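Local atomic coordinates of hydroquinone dioxygenase large subunit (Pseudomonas sp., PDB entry 4ZXA), a protein that probably uses Fe2+ and dioxygen to open the aromatic ring of hydroquinone, acting as the large, cupin-type subunit of the two-subunit hydroquinone 1,2-dioxygenase PnpCD. Residues V254-G257 against V261-F264; N282-I287 against P298-H303. One frame throughout, in Å; residues are numbered along the deposited sequence.

Contact 1: V254-G257 against V261-F264. With CD (cadmium ion), chain I; H8N (4-hydroxybenzonitrile), chain J.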
ATOM      1  N   VAL E 254       3.736   1.192 -10.017  1.00 18.83           N
ATOM      2  CA  VAL E 254       3.119  -0.034 -10.490  1.00 20.14           C
ATOM      3  C   VAL E 254       4.113  -1.137 -10.289  1.00 18.90           C
ATOM      4  O   VAL E 254       5.289  -0.866 -10.107  1.00 22.79           O
ATOM      5  CB  VAL E 254       2.805   0.021 -12.019  1.00 21.92           C
ATOM      6  CG1 VAL E 254       1.741   1.055 -12.307  1.00 20.04           C
ATOM      7  CG2 VAL E 254       4.075   0.309 -12.833  1.00 16.96           C
ATOM      8  N   PHE E 255       3.667  -2.385 -10.327  1.00 20.11           N
ATOM      9  CA  PHE E 255       4.629  -3.448 -10.605  1.00 22.54           C
ATOM     10  C   PHE E 255       4.504  -3.910 -12.056  1.00 25.17           C
ATOM     11  O   PHE E 255       3.403  -4.073 -12.605  1.00 20.97           O
ATOM     12  CB  PHE E 255       4.643  -4.589  -9.563  1.00 30.06           C
ATOM     13  CG  PHE E 255       3.440  -5.505  -9.589  1.00 29.85           C
ATOM     14  CD1 PHE E 255       2.375  -5.303  -8.701  1.00 23.35           C
ATOM     15  CD2 PHE E 255       3.402  -6.609 -10.451  1.00 29.65           C
ATOM     16  CE1 PHE E 255       1.269  -6.176  -8.690  1.00 29.29           C
ATOM     17  CE2 PHE E 255       2.291  -7.491 -10.466  1.00 31.42           C
ATOM     18  CZ  PHE E 255       1.224  -7.278  -9.582  1.00 27.68           C
ATOM     19  N   HIS E 256       5.656  -4.059 -12.692  1.00 25.50           N
ATOM     20  CA  HIS E 256       5.695  -4.272 -14.127  1.00 22.83           C
ATOM     21  C   HIS E 256       5.968  -5.718 -14.483  1.00 21.23           C
ATOM     22  O   HIS E 256       6.915  -6.317 -13.972  1.00 24.30           O
ATOM     23  CB  HIS E 256       6.768  -3.393 -14.758  1.00 18.82           C
ATOM     24  CG  HIS E 256       6.766  -3.447 -16.250  1.00 24.26           C
ATOM     25  ND1 HIS E 256       7.921  -3.365 -16.995  1.00 24.90           N
ATOM     26  CD2 HIS E 256       5.760  -3.588 -17.130  1.00 25.22           C
ATOM     27  CE1 HIS E 256       7.625  -3.444 -18.275  1.00 22.67           C
ATOM     28  NE2 HIS E 256       6.315  -3.579 -18.389  1.00 30.04           N
ATOM     29  N   GLY E 257       5.131  -6.280 -15.348  1.00 17.21           N
ATOM     30  CA  GLY E 257       5.389  -7.593 -15.924  1.00 21.89           C
ATOM     31  C   GLY E 257       6.002  -7.433 -17.307  1.00 24.10           C
ATOM     32  O   GLY E 257       5.374  -6.864 -18.204  1.00 21.20           O
ATOM     33  N   VAL E 261      13.559  -7.980 -22.724  1.00 22.19           N
ATOM     34  CA  VAL E 261      14.613  -7.744 -21.754  1.00 21.45           C
ATOM     35  C   VAL E 261      14.764  -6.225 -21.576  1.00 26.99           C
ATOM     36  O   VAL E 261      14.706  -5.475 -22.558  1.00 25.05           O
ATOM     37  CB  VAL E 261      15.952  -8.352 -22.238  1.00 19.89           C
ATOM     38  CG1 VAL E 261      17.111  -7.872 -21.369  1.00 23.08           C
ATOM     39  CG2 VAL E 261      15.892  -9.873 -22.247  1.00 19.16           C
ATOM     40  N   GLU E 262      14.939  -5.774 -20.335  1.00 20.93           N
ATOM     41  CA  GLU E 262      15.236  -4.369 -20.059  1.00 23.27           C
ATOM     42  C   GLU E 262      16.626  -4.240 -19.468  1.00 26.04           C
ATOM     43  O   GLU E 262      17.094  -5.171 -18.801  1.00 26.15           O
ATOM     44  CB  GLU E 262      14.251  -3.795 -19.055  1.00 18.26           C
ATOM     45  CG  GLU E 262      12.845  -3.708 -19.557  1.00 24.08           C
ATOM     46  CD  GLU E 262      11.841  -3.584 -18.434  1.00 26.47           C
ATOM     47  OE1 GLU E 262      12.205  -3.923 -17.282  1.00 27.67           O
ATOM     48  OE2 GLU E 262      10.703  -3.146 -18.699  1.00 21.91           O
ATOM     49  N   TRP E 263      17.270  -3.091 -19.694  1.00 20.29           N
ATOM     50  CA  TRP E 263      18.565  -2.801 -19.080  1.00 21.22           C
ATOM     51  C   TRP E 263      18.511  -1.571 -18.172  1.00 23.74           C
ATOM     52  O   TRP E 263      18.035  -0.503 -18.562  1.00 22.37           O
ATOM     53  CB  TRP E 263      19.652  -2.640 -20.140  1.00 19.24           C
ATOM     54  CG  TRP E 263      19.962  -3.915 -20.870  1.00 22.20           C
ATOM     55  CD1 TRP E 263      19.290  -4.430 -21.946  1.00 26.14           C
ATOM     56  CD2 TRP E 263      21.029  -4.837 -20.589  1.00 22.05           C
ATOM     57  NE1 TRP E 263      19.873  -5.616 -22.352  1.00 22.35           N
ATOM     58  CE2 TRP E 263      20.938  -5.886 -21.533  1.00 22.87           C
ATOM     59  CE3 TRP E 263      22.060  -4.874 -19.646  1.00 20.74           C
ATOM     60  CZ2 TRP E 263      21.832  -6.954 -21.547  1.00 22.97           C
ATOM     61  CZ3 TRP E 263      22.936  -5.933 -19.659  1.00 18.02           C
ATOM     62  CH2 TRP E 263      22.823  -6.956 -20.604  1.00 22.07           C
ATOM     63  N   PHE E 264      18.995  -1.743 -16.947  1.00 24.56           N
ATOM     64  CA  PHE E 264      19.080  -0.662 -15.977  1.00 20.63           C
ATOM     65  C   PHE E 264      20.560  -0.358 -15.670  1.00 24.98           C
ATOM     66  O   PHE E 264      21.319  -1.267 -15.329  1.00 24.22           O
ATOM     67  CB  PHE E 264      18.377  -1.076 -14.679  1.00 20.24           C
ATOM     68  CG  PHE E 264      16.879  -1.235 -14.791  1.00 21.50           C
ATOM     69  CD1 PHE E 264      16.177  -0.721 -15.870  1.00 24.77           C
ATOM     70  CD2 PHE E 264      16.164  -1.881 -13.788  1.00 26.96           C
ATOM     71  CE1 PHE E 264      14.788  -0.864 -15.962  1.00 24.15           C
ATOM     72  CE2 PHE E 264      14.773  -2.023 -13.869  1.00 22.75           C
ATOM     73  CZ  PHE E 264      14.087  -1.512 -14.964  1.00 19.51           C
TER
HETATM   74 CD    CD I 401       9.976  -3.741 -16.402  1.00 28.17          CD
HETATM   75  NAA H8N J 402       9.880  -1.470 -15.857  1.00 25.61           N
HETATM   76  CAC H8N J 402      10.096  -0.389 -15.553  1.00 26.08           C
HETATM   77  CAI H8N J 402      10.420   1.010 -15.146  1.00 22.33           C
HETATM   78  CAF H8N J 402      11.609   1.239 -14.466  1.00 26.14           C
HETATM   79  CAD H8N J 402      11.946   2.530 -14.066  1.00 25.04           C
HETATM   80  CAH H8N J 402      11.065   3.557 -14.367  1.00 21.20           C
HETATM   81  OAB H8N J 402      11.379   4.828 -13.968  1.00 24.40           O
HETATM   82  CAE H8N J 402       9.874   3.330 -15.047  1.00 23.16           C
HETATM   83  CAG H8N J 402       9.550   2.042 -15.444  1.00 22.78           C
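H256 and E262 meet through a shared cadmium ion rather than by a hydrogen bond. V254 and F255 lead into H256 along the strand, with the F255 ring beside H87. At H256, CG lies anti to the backbone N (chi1 -174°), which extends the imidazole toward the metal and places its ND1 2.2 Å from the cadmium ion. E262 answers from the other segment with an extended chain and a bidentate carboxylate: OE1 is 2.4 Å and OE2 2.5 Å from the ion. The ring and carboxylate planes are only 27° apart, and E262 OE2 reaches the imidazole edge, in its plane, 3.1 Å from H256 CE1. A second close pair, H256 ND1 and E262 OE2 at 3.3 Å, reflects common coordination. H256 NE2 is hydrogen-bonded to Y80 O, a second-shell bond that helps fix the ring's rotation. The nitrile NAA of 4-hydroxybenzonitrile adds a fourth donor atom, 2.3 Å from the cadmium ion, and N258 OD1 and H303 NE2 complete the metal's shell. F264 CZ packs 3.7 Å from CAF of the same ligand. H256, N258 and E262 therefore follow an H-x-N-x3-E spacing, resembling the first cupin motif, H-x-H-x3-4-E, with asparagine in place of the second histidine. Cadmium probably occupies the position of the catalytic Fe2+. Strand 251-257 runs between strands 82-84 and 301-307 in one antiparallel sheet, whereas strand 262-266 lies between 310-318 and 293-297 in another, so the metal bridges the two sheets.

Contact 2: N282-I287 against P298-H303; sequences NPRARI and PADIRH. With CD (cadmium ion), chain I.
Bends at chi2 (-73°) and chi3 fold the R284 side chain so that its guanidinium reaches D300, whose own chi1 of 60° sets CG between the backbone N and the carbonyl carbon and brings the carboxylate closer. The resulting salt bridge is long, with R284 NH2 3.8 Å from D300 OD2. The two side chains cross at about a right angle and their planes stand 77° apart, so they do not form a flat, paired bridge; OD2 approaches the guanidinium obliquely. D277 is the stronger partner, forming a salt bridge with R284 NH1 while also accepting a hydrogen bond from N282 ND2. Nearer the backbone, R284 CG makes a loose apolar contact with CG2 of I301, 4.4 Å away.

D300 lies in the type I turn from P298 to I301 that leads into strand 301-307. Two residues beyond I301, H303 NE2 binds the cadmium ion at 2.2 Å, which joins this strand to the ligand pocket. On the other segment, R284 and A285 both face V275 in a classic beta bulge.

Strand 270-277 lies between strands 283-290 and 301-307, so the contact reaches across an intervening strand instead of joining directly paired ones. Within this chain 283-290 is the sheet's outermost strand, but A285, R286 and I287 pair antiparallel with a strand of the small subunit, carrying the sheet across the interface.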
ATOM      1  N   ASN E 282       6.070 -16.010  -7.688  1.00 42.68           N
ATOM      2  CA  ASN E 282       7.131 -16.619  -6.899  1.00 38.07           C
ATOM      3  C   ASN E 282       8.405 -15.779  -6.957  1.00 35.78           C
ATOM      4  O   ASN E 282       8.805 -15.322  -8.021  1.00 31.74           O
ATOM      5  CB  ASN E 282       7.362 -18.061  -7.370  1.00 39.82           C
ATOM      6  CG  ASN E 282       8.824 -18.465  -7.363  1.00 68.63           C
ATOM      7  OD1 ASN E 282       9.347 -18.935  -6.351  1.00 63.48           O
ATOM      8  ND2 ASN E 282       9.487 -18.306  -8.502  1.00 66.31           N
ATOM      9  N   PRO E 283       9.030 -15.564  -5.805  1.00 27.50           N
ATOM     10  CA  PRO E 283      10.236 -14.746  -5.736  1.00 30.53           C
ATOM     11  C   PRO E 283      11.367 -15.381  -6.550  1.00 29.43           C
ATOM     12  O   PRO E 283      11.590 -16.597  -6.472  1.00 24.78           O
ATOM     13  CB  PRO E 283      10.591 -14.761  -4.244  1.00 23.40           C
ATOM     14  CG  PRO E 283       9.421 -15.365  -3.554  1.00 31.45           C
ATOM     15  CD  PRO E 283       8.717 -16.221  -4.529  1.00 25.74           C
ATOM     16  N   ARG E 284      12.067 -14.561  -7.326  1.00 24.41           N
ATOM     17  CA  ARG E 284      13.239 -15.019  -8.055  1.00 25.14           C
ATOM     18  C   ARG E 284      14.504 -14.374  -7.492  1.00 26.22           C
ATOM     19  O   ARG E 284      15.524 -15.032  -7.294  1.00 23.55           O
ATOM     20  CB  ARG E 284      13.092 -14.705  -9.539  1.00 27.61           C
ATOM     21  CG  ARG E 284      11.962 -15.473 -10.192  1.00 30.20           C
ATOM     22  CD  ARG E 284      12.327 -16.939 -10.362  1.00 40.48           C
ATOM     23  NE  ARG E 284      12.716 -17.235 -11.738  1.00 46.34           N
ATOM     24  CZ  ARG E 284      11.853 -17.295 -12.751  1.00 59.02           C
ATOM     25  NH1 ARG E 284      10.560 -17.077 -12.530  1.00 57.49           N
ATOM     26  NH2 ARG E 284      12.272 -17.565 -13.989  1.00 58.81           N
ATOM     27  N   ALA E 285      14.426 -13.084  -7.204  1.00 25.94           N
ATOM     28  CA  ALA E 285      15.598 -12.368  -6.752  1.00 23.36           C
ATOM     29  C   ALA E 285      15.247 -11.041  -6.097  1.00 25.24           C
ATOM     30  O   ALA E 285      14.170 -10.485  -6.318  1.00 27.59           O
ATOM     31  CB  ALA E 285      16.565 -12.166  -7.927  1.00 22.34           C
ATOM     32  N   ARG E 286      16.159 -10.558  -5.266  1.00 25.73           N
ATOM     33  CA  ARG E 286      16.082  -9.221  -4.707  1.00 27.46           C
ATOM     34  C   ARG E 286      17.357  -8.473  -5.087  1.00 22.92           C
ATOM     35  O   ARG E 286      18.435  -8.764  -4.575  1.00 31.68           O
ATOM     36  CB  ARG E 286      15.903  -9.273  -3.187  1.00 33.33           C
ATOM     37  CG  ARG E 286      15.554  -7.930  -2.574  1.00 34.25           C
ATOM     38  CD  ARG E 286      15.409  -8.024  -1.068  1.00 34.89           C
ATOM     39  NE  ARG E 286      14.746  -6.852  -0.495  1.00 33.25           N
ATOM     40  CZ  ARG E 286      15.383  -5.852   0.113  1.00 37.54           C
ATOM     41  NH1 ARG E 286      16.717  -5.865   0.234  1.00 33.87           N
ATOM     42  NH2 ARG E 286      14.681  -4.837   0.609  1.00 30.25           N
ATOM     43  N   ILE E 287      17.239  -7.528  -6.010  1.00 23.66           N
ATOM     44  CA  ILE E 287      18.408  -6.854  -6.563  1.00 22.00           C
ATOM     45  C   ILE E 287      18.600  -5.431  -6.026  1.00 21.37           C
ATOM     46  O   ILE E 287      17.724  -4.584  -6.160  1.00 21.98           O
ATOM     47  CB  ILE E 287      18.352  -6.817  -8.104  1.00 24.66           C
ATOM     48  CG1 ILE E 287      18.180  -8.224  -8.668  1.00 25.82           C
ATOM     49  CG2 ILE E 287      19.601  -6.160  -8.692  1.00 18.18           C
ATOM     50  CD1 ILE E 287      18.365  -8.269 -10.164  1.00 22.89           C
ATOM     51  N   PRO E 298      15.093  -9.655 -17.124  1.00 21.31           N
ATOM     52  CA  PRO E 298      14.659 -10.622 -18.141  1.00 24.41           C
ATOM     53  C   PRO E 298      13.209 -10.440 -18.582  1.00 28.88           C
ATOM     54  O   PRO E 298      12.397  -9.777 -17.914  1.00 28.15           O
ATOM     55  CB  PRO E 298      14.823 -11.982 -17.446  1.00 25.77           C
ATOM     56  CG  PRO E 298      15.695 -11.717 -16.245  1.00 26.11           C
ATOM     57  CD  PRO E 298      15.411 -10.303 -15.840  1.00 22.69           C
ATOM     58  N   ALA E 299      12.887 -11.054 -19.714  1.00 23.65           N
ATOM     59  CA  ALA E 299      11.585 -10.876 -20.328  1.00 23.30           C
ATOM     60  C   ALA E 299      10.489 -11.688 -19.634  1.00 29.76           C
ATOM     61  O   ALA E 299       9.311 -11.542 -19.969  1.00 30.01           O
ATOM     62  CB  ALA E 299      11.663 -11.245 -21.786  1.00 23.15           C
ATOM     63  N   ASP E 300      10.866 -12.537 -18.676  1.00 23.73           N
ATOM     64  CA  ASP E 300       9.899 -13.460 -18.069  1.00 29.95           C
ATOM     65  C   ASP E 300       9.652 -13.215 -16.580  1.00 30.54           C
ATOM     66  O   ASP E 300       9.184 -14.100 -15.864  1.00 29.00           O
ATOM     67  CB  ASP E 300      10.314 -14.924 -18.306  1.00 30.45           C
ATOM     68  CG  ASP E 300      11.688 -15.256 -17.719  1.00 36.33           C
ATOM     69  OD1 ASP E 300      12.452 -14.317 -17.374  1.00 31.60           O
ATOM     70  OD2 ASP E 300      12.003 -16.463 -17.611  1.00 30.29           O
ATOM     71  N   ILE E 301       9.970 -12.017 -16.112  1.00 24.82           N
ATOM     72  CA  ILE E 301       9.745 -11.701 -14.712  1.00 27.04           C
ATOM     73  C   ILE E 301       8.863 -10.471 -14.595  1.00 24.65           C
ATOM     74  O   ILE E 301       8.568  -9.799 -15.581  1.00 23.95           O
ATOM     75  CB  ILE E 301      11.094 -11.513 -13.913  1.00 30.21           C
ATOM     76  CG1 ILE E 301      12.037 -10.517 -14.603  1.00 21.53           C
ATOM     77  CG2 ILE E 301      11.820 -12.846 -13.725  1.00 27.21           C
ATOM     78  CD1 ILE E 301      11.656  -9.062 -14.419  1.00 22.27           C
ATOM     79  N   ARG E 302       8.426 -10.197 -13.379  1.00 26.92           N
ATOM     80  CA  ARG E 302       7.800  -8.922 -13.050  1.00 26.57           C
ATOM     81  C   ARG E 302       8.592  -8.345 -11.879  1.00 26.74           C
ATOM     82  O   ARG E 302       9.277  -9.081 -11.156  1.00 23.72           O
ATOM     83  CB  ARG E 302       6.351  -9.139 -12.634  1.00 25.91           C
ATOM     84  CG  ARG E 302       6.236  -9.954 -11.369  1.00 28.25           C
ATOM     85  CD  ARG E 302       4.810 -10.351 -11.097  1.00 35.93           C
ATOM     86  NE  ARG E 302       4.464 -10.082  -9.707  1.00 43.75           N
ATOM     87  CZ  ARG E 302       3.355 -10.517  -9.113  1.00 46.94           C
ATOM     88  NH1 ARG E 302       2.485 -11.264  -9.790  1.00 35.79           N
ATOM     89  NH2 ARG E 302       3.122 -10.212  -7.837  1.00 41.29           N
ATOM     90  N   HIS E 303       8.509  -7.038 -11.680  1.00 23.44           N
ATOM     91  CA  HIS E 303       9.366  -6.399 -10.694  1.00 21.62           C
ATOM     92  C   HIS E 303       8.832  -5.033 -10.281  1.00 21.16           C
ATOM     93  O   HIS E 303       7.949  -4.490 -10.930  1.00 24.26           O
ATOM     94  CB  HIS E 303      10.788  -6.284 -11.245  1.00 22.05           C
ATOM     95  CG  HIS E 303      10.873  -5.531 -12.541  1.00 25.11           C
ATOM     96  ND1 HIS E 303      12.044  -5.395 -13.237  1.00 27.74           N
ATOM     97  CD2 HIS E 303       9.926  -4.868 -13.240  1.00 23.71           C
ATOM     98  CE1 HIS E 303      11.821  -4.675 -14.333  1.00 20.95           C
ATOM     99  NE2 HIS E 303      10.548  -4.342 -14.346  1.00 21.40           N
TER
HETATM  100 CD    CD I 401       9.976  -3.741 -16.402  1.00 28.17          CD

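From the N terminus, contact 1 closes first, spanning a three-residue connection that includes the metal ligand N258. Contact 2 follows without overlap and brackets ten residues, including strand 293-297; the two are therefore in series. Space reunites what the sequence separates, with their centres about 9 Å apart. Strands 251-257 and 301-307 are sheet neighbours, and H256 O lies 2.9 Å from H303 N, a probable hydrogen bond. Both contacts also reach the same cadmium ion. That strand pair connects the metal end of contact 1 to contact 2, which spans strands 301-307, 270-277 and 283-290 of the sheet that also holds 251-257 and extends the connection toward the small subunit.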